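Tyrosine-protein phosphatase YwqE (Bacillus subtilis, PDB 3QY7) removes phosphate from tyrosine residues of phosphorylated proteins, among them YwqD, YwqF and Ssb, as a manganese-dependent hydrolase of the PHP-like phosphatase type. Local coordinates at residues M1-H5 and Q32-T36; A26-V30 and E69-L73; L180-E184 and V211-F216. One frame throughout, in Å; residues are numbered along the deposited sequence.

Contact 1: residues M1-H5 and Q32-T36; sequences MIDIH and QGIRT. With FE (Fe (III) ion), chain C.
I2 and T36 stand side by side where the first strand of the TIM-barrel-like PHP fold runs parallel to its neighbour, both side chains pointing the same way, with I2 CG1 4.0 Å from T36 CB. D3 faces otherwise: its CB packs 4.0 Å from I34 CG2, the branch that lies anti to the backbone N of I34, while the D3 carboxylate is hydrogen-bonded to S193. M1 bends back at its thioether (chi3 -67°), which brings CE to 3.3 Å from Q32 O, beside the Schellman turn at G33 that ends helix 19-31. D3 N reaches T36 O at 2.9 Å in a nearly straight bond, and M1 O takes R35 N at 3.0 Å and, more weakly, T36 N. The terminal nitrogen itself, M1 N, donates to G33 O at 3.1 Å, tying the start of the chain to the end of helix 19-31. Further along, H5 NE2 binds an iron(III) ion at 2.1 Å, in a site it shares with H7, E80, D194 and a water. Backbone bonds thus probably anchor the chain from its first residue, and H5 ND1 is hydrogen-bonded to Q161, a second-shell partner that probably helps orient the imidazole on the metal.

Contact 2: residues A26-V30 and E69-L73; sequences ARAAV and EDIPL
I71 and V30 meet at the apolar centre of a helix-against-loop contact in the outer helical layer of this TIM-barrel-like fold, where helix 19-31 packs on the connection from helix 52-68 to strand 74-76. The two branched side chains pass each other at a slant, V30 CG2 lying 3.9 Å from I71 CG2. That valine methyl is a hub: it also approaches L73 CB and the P72 ring, and it rests 3.7 Å from P72 O. One helical turn before V30, A26 CB sits against I71 CG2; A29, just before V30, puts its CB 4.0 Å from L73 CD1. The small alanines probably let the loop come close to the helix, with L66 of helix 52-68 backing A26, I71 and L73. The loop enters this position through the Schellman turn at D70, after which P72 forms the centre of an inverse gamma turn, with L73 N bonded to I71 O.

Outward from the centre, the aliphatic part of R27 takes over. With CG anti to its carbonyl carbon (chi1 -67°) and the chain extended as far as NE, R27 crosses I71 at about a right angle, its CG 3.8 Å from I71 CD1. The guanidinium then reaches the polar edge. Its salt bridge to E69 is long, and the two planes stand 87° apart; E24 and R65 are the stronger partners of R27 and E69 respectively. A water links the segments more closely: in the guanidinium plane, it accepts from R27 NH2 at 3.1 Å and donates to E69 O at 2.7 Å.

Contact 3: residues L180-E184 and V211-F216; sequences LRLVE and VLEKEF
F216 of helix 205-216 sets its ring against helix 173-184 in the outer helical layer of the TIM-barrel-like fold, the short segments crossing at -61° with axes 11.7 Å apart. Three residues of the first helix receive it. V183 CG1 comes nearest, 3.5 Å from F216 CE2, and L180 CD2 lies 3.7 Å from the same ring carbon, its side chain set obliquely to the ring. E184 meets F216 through its aliphatic part, CB standing 3.9 Å from F216 CE1, while its carboxylate plane is turned almost perpendicular to the ring. On the F216 side, the neighbouring E215 CB lies over one face of the ring near its rim, and E215 CG passes 3.7 Å from L180 CD2, so the leucine tip is gripped by both residues. V211 CG1 and L212 CD2 extend the apolar strip, touching L180 CD2 and V183 CG1 in turn. Behind this shell, L220 of helix 219-232 supports both V183 and L212, and L167 of helix 164-168 backs L180 and L212. F216 CG stands beside the backbone N (chi1 -57°), which sends the ring toward the other helix, where CZ sits 3.6 Å from L180 O, the carbonyl oxygen lying at the ring edge, in plane.

How the contacts relate
From the N terminus, contact 1 opens with the first strand and closes the beta-alpha-beta connection that runs through helix 19-31, joining strand 2-3 to the start of the neighbouring strand 36-38. Contact 2 starts on that same helix, before contact 1 has closed, and ends ahead of strand 74-76, so the two cross in sequence. They also touch in space: I34 N probably bonds to A29 O, and L73 CD1 packs on I34 O. Together they join strand 2-3, helix 19-31 and the loops leading into strands 36-38 and 74-76. Contact 3 comes later, in series, closing the connection through strand 190-192 between helices 173-184 and 205-216; its centre lies about 20 Å from that of contact 1 and 28 Å from that of contact 2.

Contact 1: residues M1-H5 and Q32-T36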
loop_
_atom_site.group_PDB
_atom_site.type_symbol
_atom_site.label_atom_id
_atom_site.label_comp_id
_atom_site.label_asym_id
_atom_site.label_seq_id
_atom_site.Cartn_x
_atom_site.Cartn_y
_atom_site.Cartn_z
ATOM N N MET A 1 -3.160 -1.568 14.817
ATOM C CA MET A 1 -2.923 -1.968 13.403
ATOM C C MET A 1 -2.037 -0.984 12.677
ATOM O O MET A 1 -1.977 0.184 13.040
ATOM C CB MET A 1 -4.258 -2.083 12.666
ATOM C CG MET A 1 -5.118 -3.198 13.174
ATOM S SD MET A 1 -6.502 -3.428 12.053
ATOM C CE MET A 1 -7.354 -1.905 12.325
ATOM N N ILE A 2 -1.397 -1.469 11.617
ATOM C CA ILE A 2 -0.465 -0.687 10.807
ATOM C C ILE A 2 -1.047 -0.534 9.414
ATOM O O ILE A 2 -1.464 -1.518 8.810
ATOM C CB ILE A 2 0.871 -1.423 10.720
ATOM C CG1 ILE A 2 1.482 -1.557 12.121
ATOM C CG2 ILE A 2 1.849 -0.727 9.764
ATOM C CD1 ILE A 2 2.504 -2.640 12.176
ATOM N N ASP A 3 -1.064 0.699 8.914
ATOM C CA ASP A 3 -1.544 1.008 7.556
ATOM C C ASP A 3 -0.316 1.280 6.706
ATOM O O ASP A 3 0.438 2.201 7.000
ATOM C CB ASP A 3 -2.454 2.240 7.626
ATOM C CG ASP A 3 -3.183 2.524 6.322
ATOM O OD1 ASP A 3 -3.463 1.565 5.572
ATOM O OD2 ASP A 3 -3.478 3.716 6.065
ATOM N N ILE A 4 -0.105 0.466 5.667
ATOM C CA ILE A 4 1.156 0.520 4.912
ATOM C C ILE A 4 1.139 1.393 3.653
ATOM O O ILE A 4 2.145 1.470 2.946
ATOM C CB ILE A 4 1.704 -0.893 4.547
ATOM C CG1 ILE A 4 0.817 -1.615 3.518
ATOM C CG2 ILE A 4 1.883 -1.719 5.806
ATOM C CD1 ILE A 4 1.612 -2.635 2.679
ATOM N N HIS A 5 -0.012 2.001 3.353
ATOM C CA HIS A 5 -0.180 2.819 2.139
ATOM C C HIS A 5 -1.184 3.921 2.466
ATOM O O HIS A 5 -2.344 3.636 2.739
ATOM C CB HIS A 5 -0.666 1.908 0.992
ATOM C CG HIS A 5 -0.854 2.592 -0.334
ATOM N ND1 HIS A 5 -0.956 1.871 -1.502
ATOM C CD2 HIS A 5 -0.920 3.899 -0.691
ATOM C CE1 HIS A 5 -1.118 2.703 -2.522
ATOM N NE2 HIS A 5 -1.087 3.937 -2.059
ATOM N N GLN A 32 -10.472 4.003 13.498
ATOM C CA GLN A 32 -10.460 2.711 12.803
ATOM C C GLN A 32 -9.524 1.670 13.434
ATOM O O GLN A 32 -9.437 0.533 12.946
ATOM C CB GLN A 32 -10.083 2.930 11.318
ATOM C CG GLN A 32 -11.145 3.606 10.474
ATOM C CD GLN A 32 -12.215 2.642 9.972
ATOM O OE1 GLN A 32 -12.242 1.473 10.354
ATOM N NE2 GLN A 32 -13.068 3.123 9.077
ATOM N N GLY A 33 -8.823 2.037 14.506
ATOM C CA GLY A 33 -7.911 1.118 15.172
ATOM C C GLY A 33 -6.494 1.128 14.641
ATOM O O GLY A 33 -5.691 0.283 15.005
ATOM N N ILE A 34 -6.177 2.101 13.789
ATOM C CA ILE A 34 -4.815 2.248 13.281
ATOM C C ILE A 34 -3.978 3.079 14.257
ATOM O O ILE A 34 -4.425 4.148 14.683
ATOM C CB ILE A 34 -4.844 2.887 11.867
ATOM C CG1 ILE A 34 -5.648 1.988 10.903
ATOM C CG2 ILE A 34 -3.425 3.195 11.369
ATOM C CD1 ILE A 34 -6.079 2.660 9.581
ATOM N N ARG A 35 -2.792 2.576 14.625
ATOM C CA ARG A 35 -1.880 3.302 15.529
ATOM C C ARG A 35 -0.642 3.780 14.790
ATOM O O ARG A 35 0.070 4.670 15.260
ATOM C CB ARG A 35 -1.398 2.426 16.706
ATOM C CG ARG A 35 -2.350 1.355 17.220
ATOM C CD ARG A 35 -3.704 1.886 17.644
ATOM N NE ARG A 35 -3.663 2.669 18.878
ATOM C CZ ARG A 35 -3.869 3.983 18.950
ATOM N NH1 ARG A 35 -4.124 4.695 17.855
ATOM N NH2 ARG A 35 -3.823 4.585 20.134
ATOM N N THR A 36 -0.374 3.163 13.641
ATOM C CA THR A 36 0.862 3.424 12.928
ATOM C C THR A 36 0.538 3.502 11.445
ATOM O O THR A 36 -0.126 2.606 10.929
ATOM C CB THR A 36 1.891 2.310 13.164
ATOM O OG1 THR A 36 2.030 2.073 14.581
ATOM C CG2 THR A 36 3.249 2.684 12.558
HETATM FE FE FE C . -1.775 5.524 -3.302
HETATM O O HOH W 1 -2.481 4.420 -4.643
#

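Contact 2: residues A26-V30 and E69-L73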
loop_
_atom_site.group_PDB
_atom_site.type_symbol
_atom_site.label_atom_id
_atom_site.label_comp_id
_atom_site.label_asym_id
_atom_site.label_seq_id
_atom_site.Cartn_x
_atom_site.Cartn_y
_atom_site.Cartn_z
ATOM N N ALA A 26 -5.728 11.628 10.414
ATOM C CA ALA A 26 -5.176 10.915 11.558
ATOM C C ALA A 26 -6.254 10.522 12.587
ATOM O O ALA A 26 -6.253 9.392 13.086
ATOM C CB ALA A 26 -4.095 11.729 12.202
ATOM N N ARG A 27 -7.173 11.449 12.876
ATOM C CA ARG A 27 -8.249 11.166 13.824
ATOM C C ARG A 27 -9.105 10.004 13.310
ATOM O O ARG A 27 -9.478 9.109 14.079
ATOM C CB ARG A 27 -9.119 12.399 14.102
ATOM C CG ARG A 27 -8.408 13.506 14.849
ATOM C CD ARG A 27 -9.374 14.543 15.413
ATOM N NE ARG A 27 -8.636 15.601 16.105
ATOM C CZ ARG A 27 -8.519 16.854 15.670
ATOM N NH1 ARG A 27 -9.113 17.237 14.542
ATOM N NH2 ARG A 27 -7.813 17.736 16.372
ATOM N N ALA A 28 -9.376 10.003 12.008
ATOM C CA ALA A 28 -10.167 8.927 11.400
ATOM C C ALA A 28 -9.438 7.597 11.489
ATOM O O ALA A 28 -10.045 6.565 11.794
ATOM C CB ALA A 28 -10.488 9.245 9.976
ATOM N N ALA A 29 -8.130 7.623 11.217
ATOM C CA ALA A 29 -7.289 6.437 11.330
ATOM C C ALA A 29 -7.371 5.840 12.726
ATOM O O ALA A 29 -7.558 4.640 12.883
ATOM C CB ALA A 29 -5.826 6.764 10.958
ATOM N N VAL A 30 -7.289 6.700 13.741
ATOM C CA VAL A 30 -7.315 6.243 15.113
ATOM C C VAL A 30 -8.676 5.605 15.427
ATOM O O VAL A 30 -8.731 4.553 16.069
ATOM C CB VAL A 30 -7.007 7.400 16.082
ATOM C CG1 VAL A 30 -7.415 7.051 17.500
ATOM C CG2 VAL A 30 -5.510 7.753 16.040
ATOM N N GLU A 69 -1.615 17.861 19.117
ATOM C CA GLU A 69 -3.053 17.667 19.103
ATOM C C GLU A 69 -3.544 16.486 19.942
ATOM O O GLU A 69 -4.736 16.179 19.935
ATOM C CB GLU A 69 -3.544 17.497 17.654
ATOM C CG GLU A 69 -3.257 18.678 16.700
ATOM C CD GLU A 69 -3.898 20.001 17.118
ATOM O OE1 GLU A 69 -4.907 19.994 17.857
ATOM O OE2 GLU A 69 -3.368 21.059 16.709
ATOM N N ASP A 70 -2.620 15.809 20.628
ATOM C CA ASP A 70 -2.933 14.660 21.479
ATOM C C ASP A 70 -3.576 13.486 20.730
ATOM O O ASP A 70 -4.487 12.825 21.240
ATOM C CB ASP A 70 -3.824 15.076 22.657
ATOM C CG ASP A 70 -3.695 14.132 23.833
ATOM O OD1 ASP A 70 -2.571 13.649 24.079
ATOM O OD2 ASP A 70 -4.715 13.832 24.493
ATOM N N ILE A 71 -3.077 13.232 19.528
ATOM C CA ILE A 71 -3.584 12.140 18.682
ATOM C C ILE A 71 -2.596 10.965 18.704
ATOM O O ILE A 71 -1.430 11.133 18.338
ATOM C CB ILE A 71 -3.835 12.619 17.238
ATOM C CG1 ILE A 71 -4.858 13.768 17.236
ATOM C CG2 ILE A 71 -4.285 11.419 16.353
ATOM C CD1 ILE A 71 -4.942 14.543 15.934
ATOM N N PRO A 72 -3.051 9.766 19.145
ATOM C CA PRO A 72 -2.129 8.629 19.298
ATOM C C PRO A 72 -1.896 7.914 17.964
ATOM O O PRO A 72 -2.373 6.808 17.750
ATOM C CB PRO A 72 -2.856 7.733 20.302
ATOM C CG PRO A 72 -4.310 8.048 20.093
ATOM C CD PRO A 72 -4.414 9.447 19.607
ATOM N N LEU A 73 -1.172 8.567 17.078
ATOM C CA LEU A 73 -0.803 7.986 15.810
ATOM C C LEU A 73 0.639 8.295 15.452
ATOM O O LEU A 73 1.030 9.393 15.574
ATOM C CB LEU A 73 -1.700 8.495 14.714
ATOM C CG LEU A 73 -1.453 7.753 13.401
ATOM C CD1 LEU A 73 -2.443 6.817 13.097
ATOM C CD2 LEU A 73 -1.079 8.590 12.259
HETATM O O HOH W 2 -7.286 16.201 18.962
#

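Contact 3: residues L180-E184 and V211-F216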
loop_
_atom_site.group_PDB
_atom_site.type_symbol
_atom_site.label_atom_id
_atom_site.label_comp_id
_atom_site.label_asym_id
_atom_site.label_seq_id
_atom_site.Cartn_x
_atom_site.Cartn_y
_atom_site.Cartn_z
ATOM N N LEU A 180 -12.239 -9.812 -3.886
ATOM C CA LEU A 180 -12.467 -11.065 -3.193
ATOM C C LEU A 180 -11.884 -12.263 -3.954
ATOM O O LEU A 180 -11.382 -13.196 -3.339
ATOM C CB LEU A 180 -13.964 -11.260 -2.931
ATOM C CG LEU A 180 -14.544 -10.385 -1.815
ATOM C CD1 LEU A 180 -16.059 -10.525 -1.828
ATOM C CD2 LEU A 180 -13.982 -10.815 -0.457
ATOM N N ARG A 181 -11.955 -12.208 -5.285
ATOM C CA ARG A 181 -11.321 -13.214 -6.146
ATOM C C ARG A 181 -9.817 -13.274 -5.909
ATOM O O ARG A 181 -9.271 -14.361 -5.706
ATOM C CB ARG A 181 -11.648 -12.963 -7.628
ATOM C CG ARG A 181 -13.095 -13.322 -7.980
ATOM C CD ARG A 181 -13.512 -12.773 -9.330
ATOM N NE ARG A 181 -12.770 -13.360 -10.443
ATOM C CZ ARG A 181 -12.602 -12.763 -11.621
ATOM N NH1 ARG A 181 -13.115 -11.560 -11.846
ATOM N NH2 ARG A 181 -11.916 -13.365 -12.578
ATOM N N LEU A 182 -9.168 -12.111 -5.896
ATOM C CA LEU A 182 -7.709 -12.037 -5.669
ATOM C C LEU A 182 -7.315 -12.541 -4.278
ATOM O O LEU A 182 -6.334 -13.281 -4.124
ATOM C CB LEU A 182 -7.200 -10.609 -5.905
ATOM C CG LEU A 182 -7.409 -9.979 -7.294
ATOM C CD1 LEU A 182 -6.766 -8.598 -7.446
ATOM C CD2 LEU A 182 -6.946 -10.949 -8.407
ATOM N N VAL A 183 -8.084 -12.147 -3.265
ATOM C CA VAL A 183 -7.821 -12.609 -1.902
ATOM C C VAL A 183 -7.941 -14.136 -1.788
ATOM O O VAL A 183 -7.078 -14.790 -1.215
ATOM C CB VAL A 183 -8.724 -11.924 -0.831
ATOM C CG1 VAL A 183 -8.467 -12.553 0.528
ATOM C CG2 VAL A 183 -8.452 -10.392 -0.765
ATOM N N GLU A 184 -9.013 -14.693 -2.346
ATOM C CA GLU A 184 -9.239 -16.140 -2.366
ATOM C C GLU A 184 -8.066 -16.916 -2.969
ATOM O O GLU A 184 -7.704 -17.986 -2.476
ATOM C CB GLU A 184 -10.492 -16.437 -3.185
ATOM C CG GLU A 184 -10.993 -17.839 -2.995
ATOM C CD GLU A 184 -12.226 -18.134 -3.810
ATOM O OE1 GLU A 184 -12.087 -18.609 -4.957
ATOM O OE2 GLU A 184 -13.332 -17.910 -3.286
ATOM N N VAL A 211 -15.774 -7.622 5.968
ATOM C CA VAL A 211 -16.013 -8.316 4.707
ATOM C C VAL A 211 -15.129 -9.563 4.615
ATOM O O VAL A 211 -15.610 -10.655 4.294
ATOM C CB VAL A 211 -15.796 -7.369 3.500
ATOM C CG1 VAL A 211 -15.627 -8.155 2.200
ATOM C CG2 VAL A 211 -16.950 -6.377 3.397
ATOM N N LEU A 212 -13.844 -9.411 4.938
ATOM C CA LEU A 212 -12.918 -10.544 4.949
ATOM C C LEU A 212 -13.294 -11.641 5.938
ATOM O O LEU A 212 -13.190 -12.829 5.615
ATOM C CB LEU A 212 -11.483 -10.072 5.225
ATOM C CG LEU A 212 -10.852 -9.261 4.097
ATOM C CD1 LEU A 212 -9.520 -8.685 4.581
ATOM C CD2 LEU A 212 -10.671 -10.116 2.843
ATOM N N GLU A 213 -13.725 -11.246 7.136
ATOM C CA GLU A 213 -14.109 -12.199 8.175
ATOM C C GLU A 213 -15.350 -12.971 7.735
ATOM O O GLU A 213 -15.423 -14.193 7.907
ATOM C CB GLU A 213 -14.353 -11.470 9.498
ATOM C CG GLU A 213 -14.402 -12.375 10.739
ATOM C CD GLU A 213 -15.794 -12.914 11.054
ATOM O OE1 GLU A 213 -15.918 -13.714 12.011
ATOM O OE2 GLU A 213 -16.773 -12.551 10.359
ATOM N N LYS A 214 -16.319 -12.272 7.149
ATOM C CA LYS A 214 -17.539 -12.938 6.675
ATOM C C LYS A 214 -17.264 -13.913 5.534
ATOM O O LYS A 214 -17.867 -14.992 5.481
ATOM C CB LYS A 214 -18.595 -11.918 6.239
ATOM C CG LYS A 214 -19.300 -11.212 7.393
ATOM C CD LYS A 214 -20.489 -10.379 6.908
ATOM C CE LYS A 214 -20.055 -9.209 6.040
ATOM N NZ LYS A 214 -21.211 -8.457 5.450
ATOM N N GLU A 215 -16.360 -13.538 4.627
ATOM C CA GLU A 215 -16.074 -14.331 3.417
ATOM C C GLU A 215 -15.133 -15.511 3.621
ATOM O O GLU A 215 -15.289 -16.557 2.955
ATOM C CB GLU A 215 -15.523 -13.439 2.296
ATOM C CG GLU A 215 -16.545 -12.486 1.689
ATOM C CD GLU A 215 -17.842 -13.178 1.284
ATOM O OE1 GLU A 215 -17.774 -14.184 0.544
ATOM O OE2 GLU A 215 -18.927 -12.721 1.719
ATOM N N PHE A 216 -14.168 -15.354 4.527
ATOM C CA PHE A 216 -13.069 -16.317 4.644
ATOM C C PHE A 216 -12.847 -16.862 6.045
ATOM O O PHE A 216 -12.023 -17.771 6.231
ATOM C CB PHE A 216 -11.757 -15.694 4.146
ATOM C CG PHE A 216 -11.817 -15.189 2.743
ATOM C CD1 PHE A 216 -11.874 -16.068 1.666
ATOM C CD2 PHE A 216 -11.807 -13.824 2.494
ATOM C CE1 PHE A 216 -11.925 -15.584 0.353
ATOM C CE2 PHE A 216 -11.861 -13.326 1.203
ATOM C CZ PHE A 216 -11.919 -14.215 0.120
#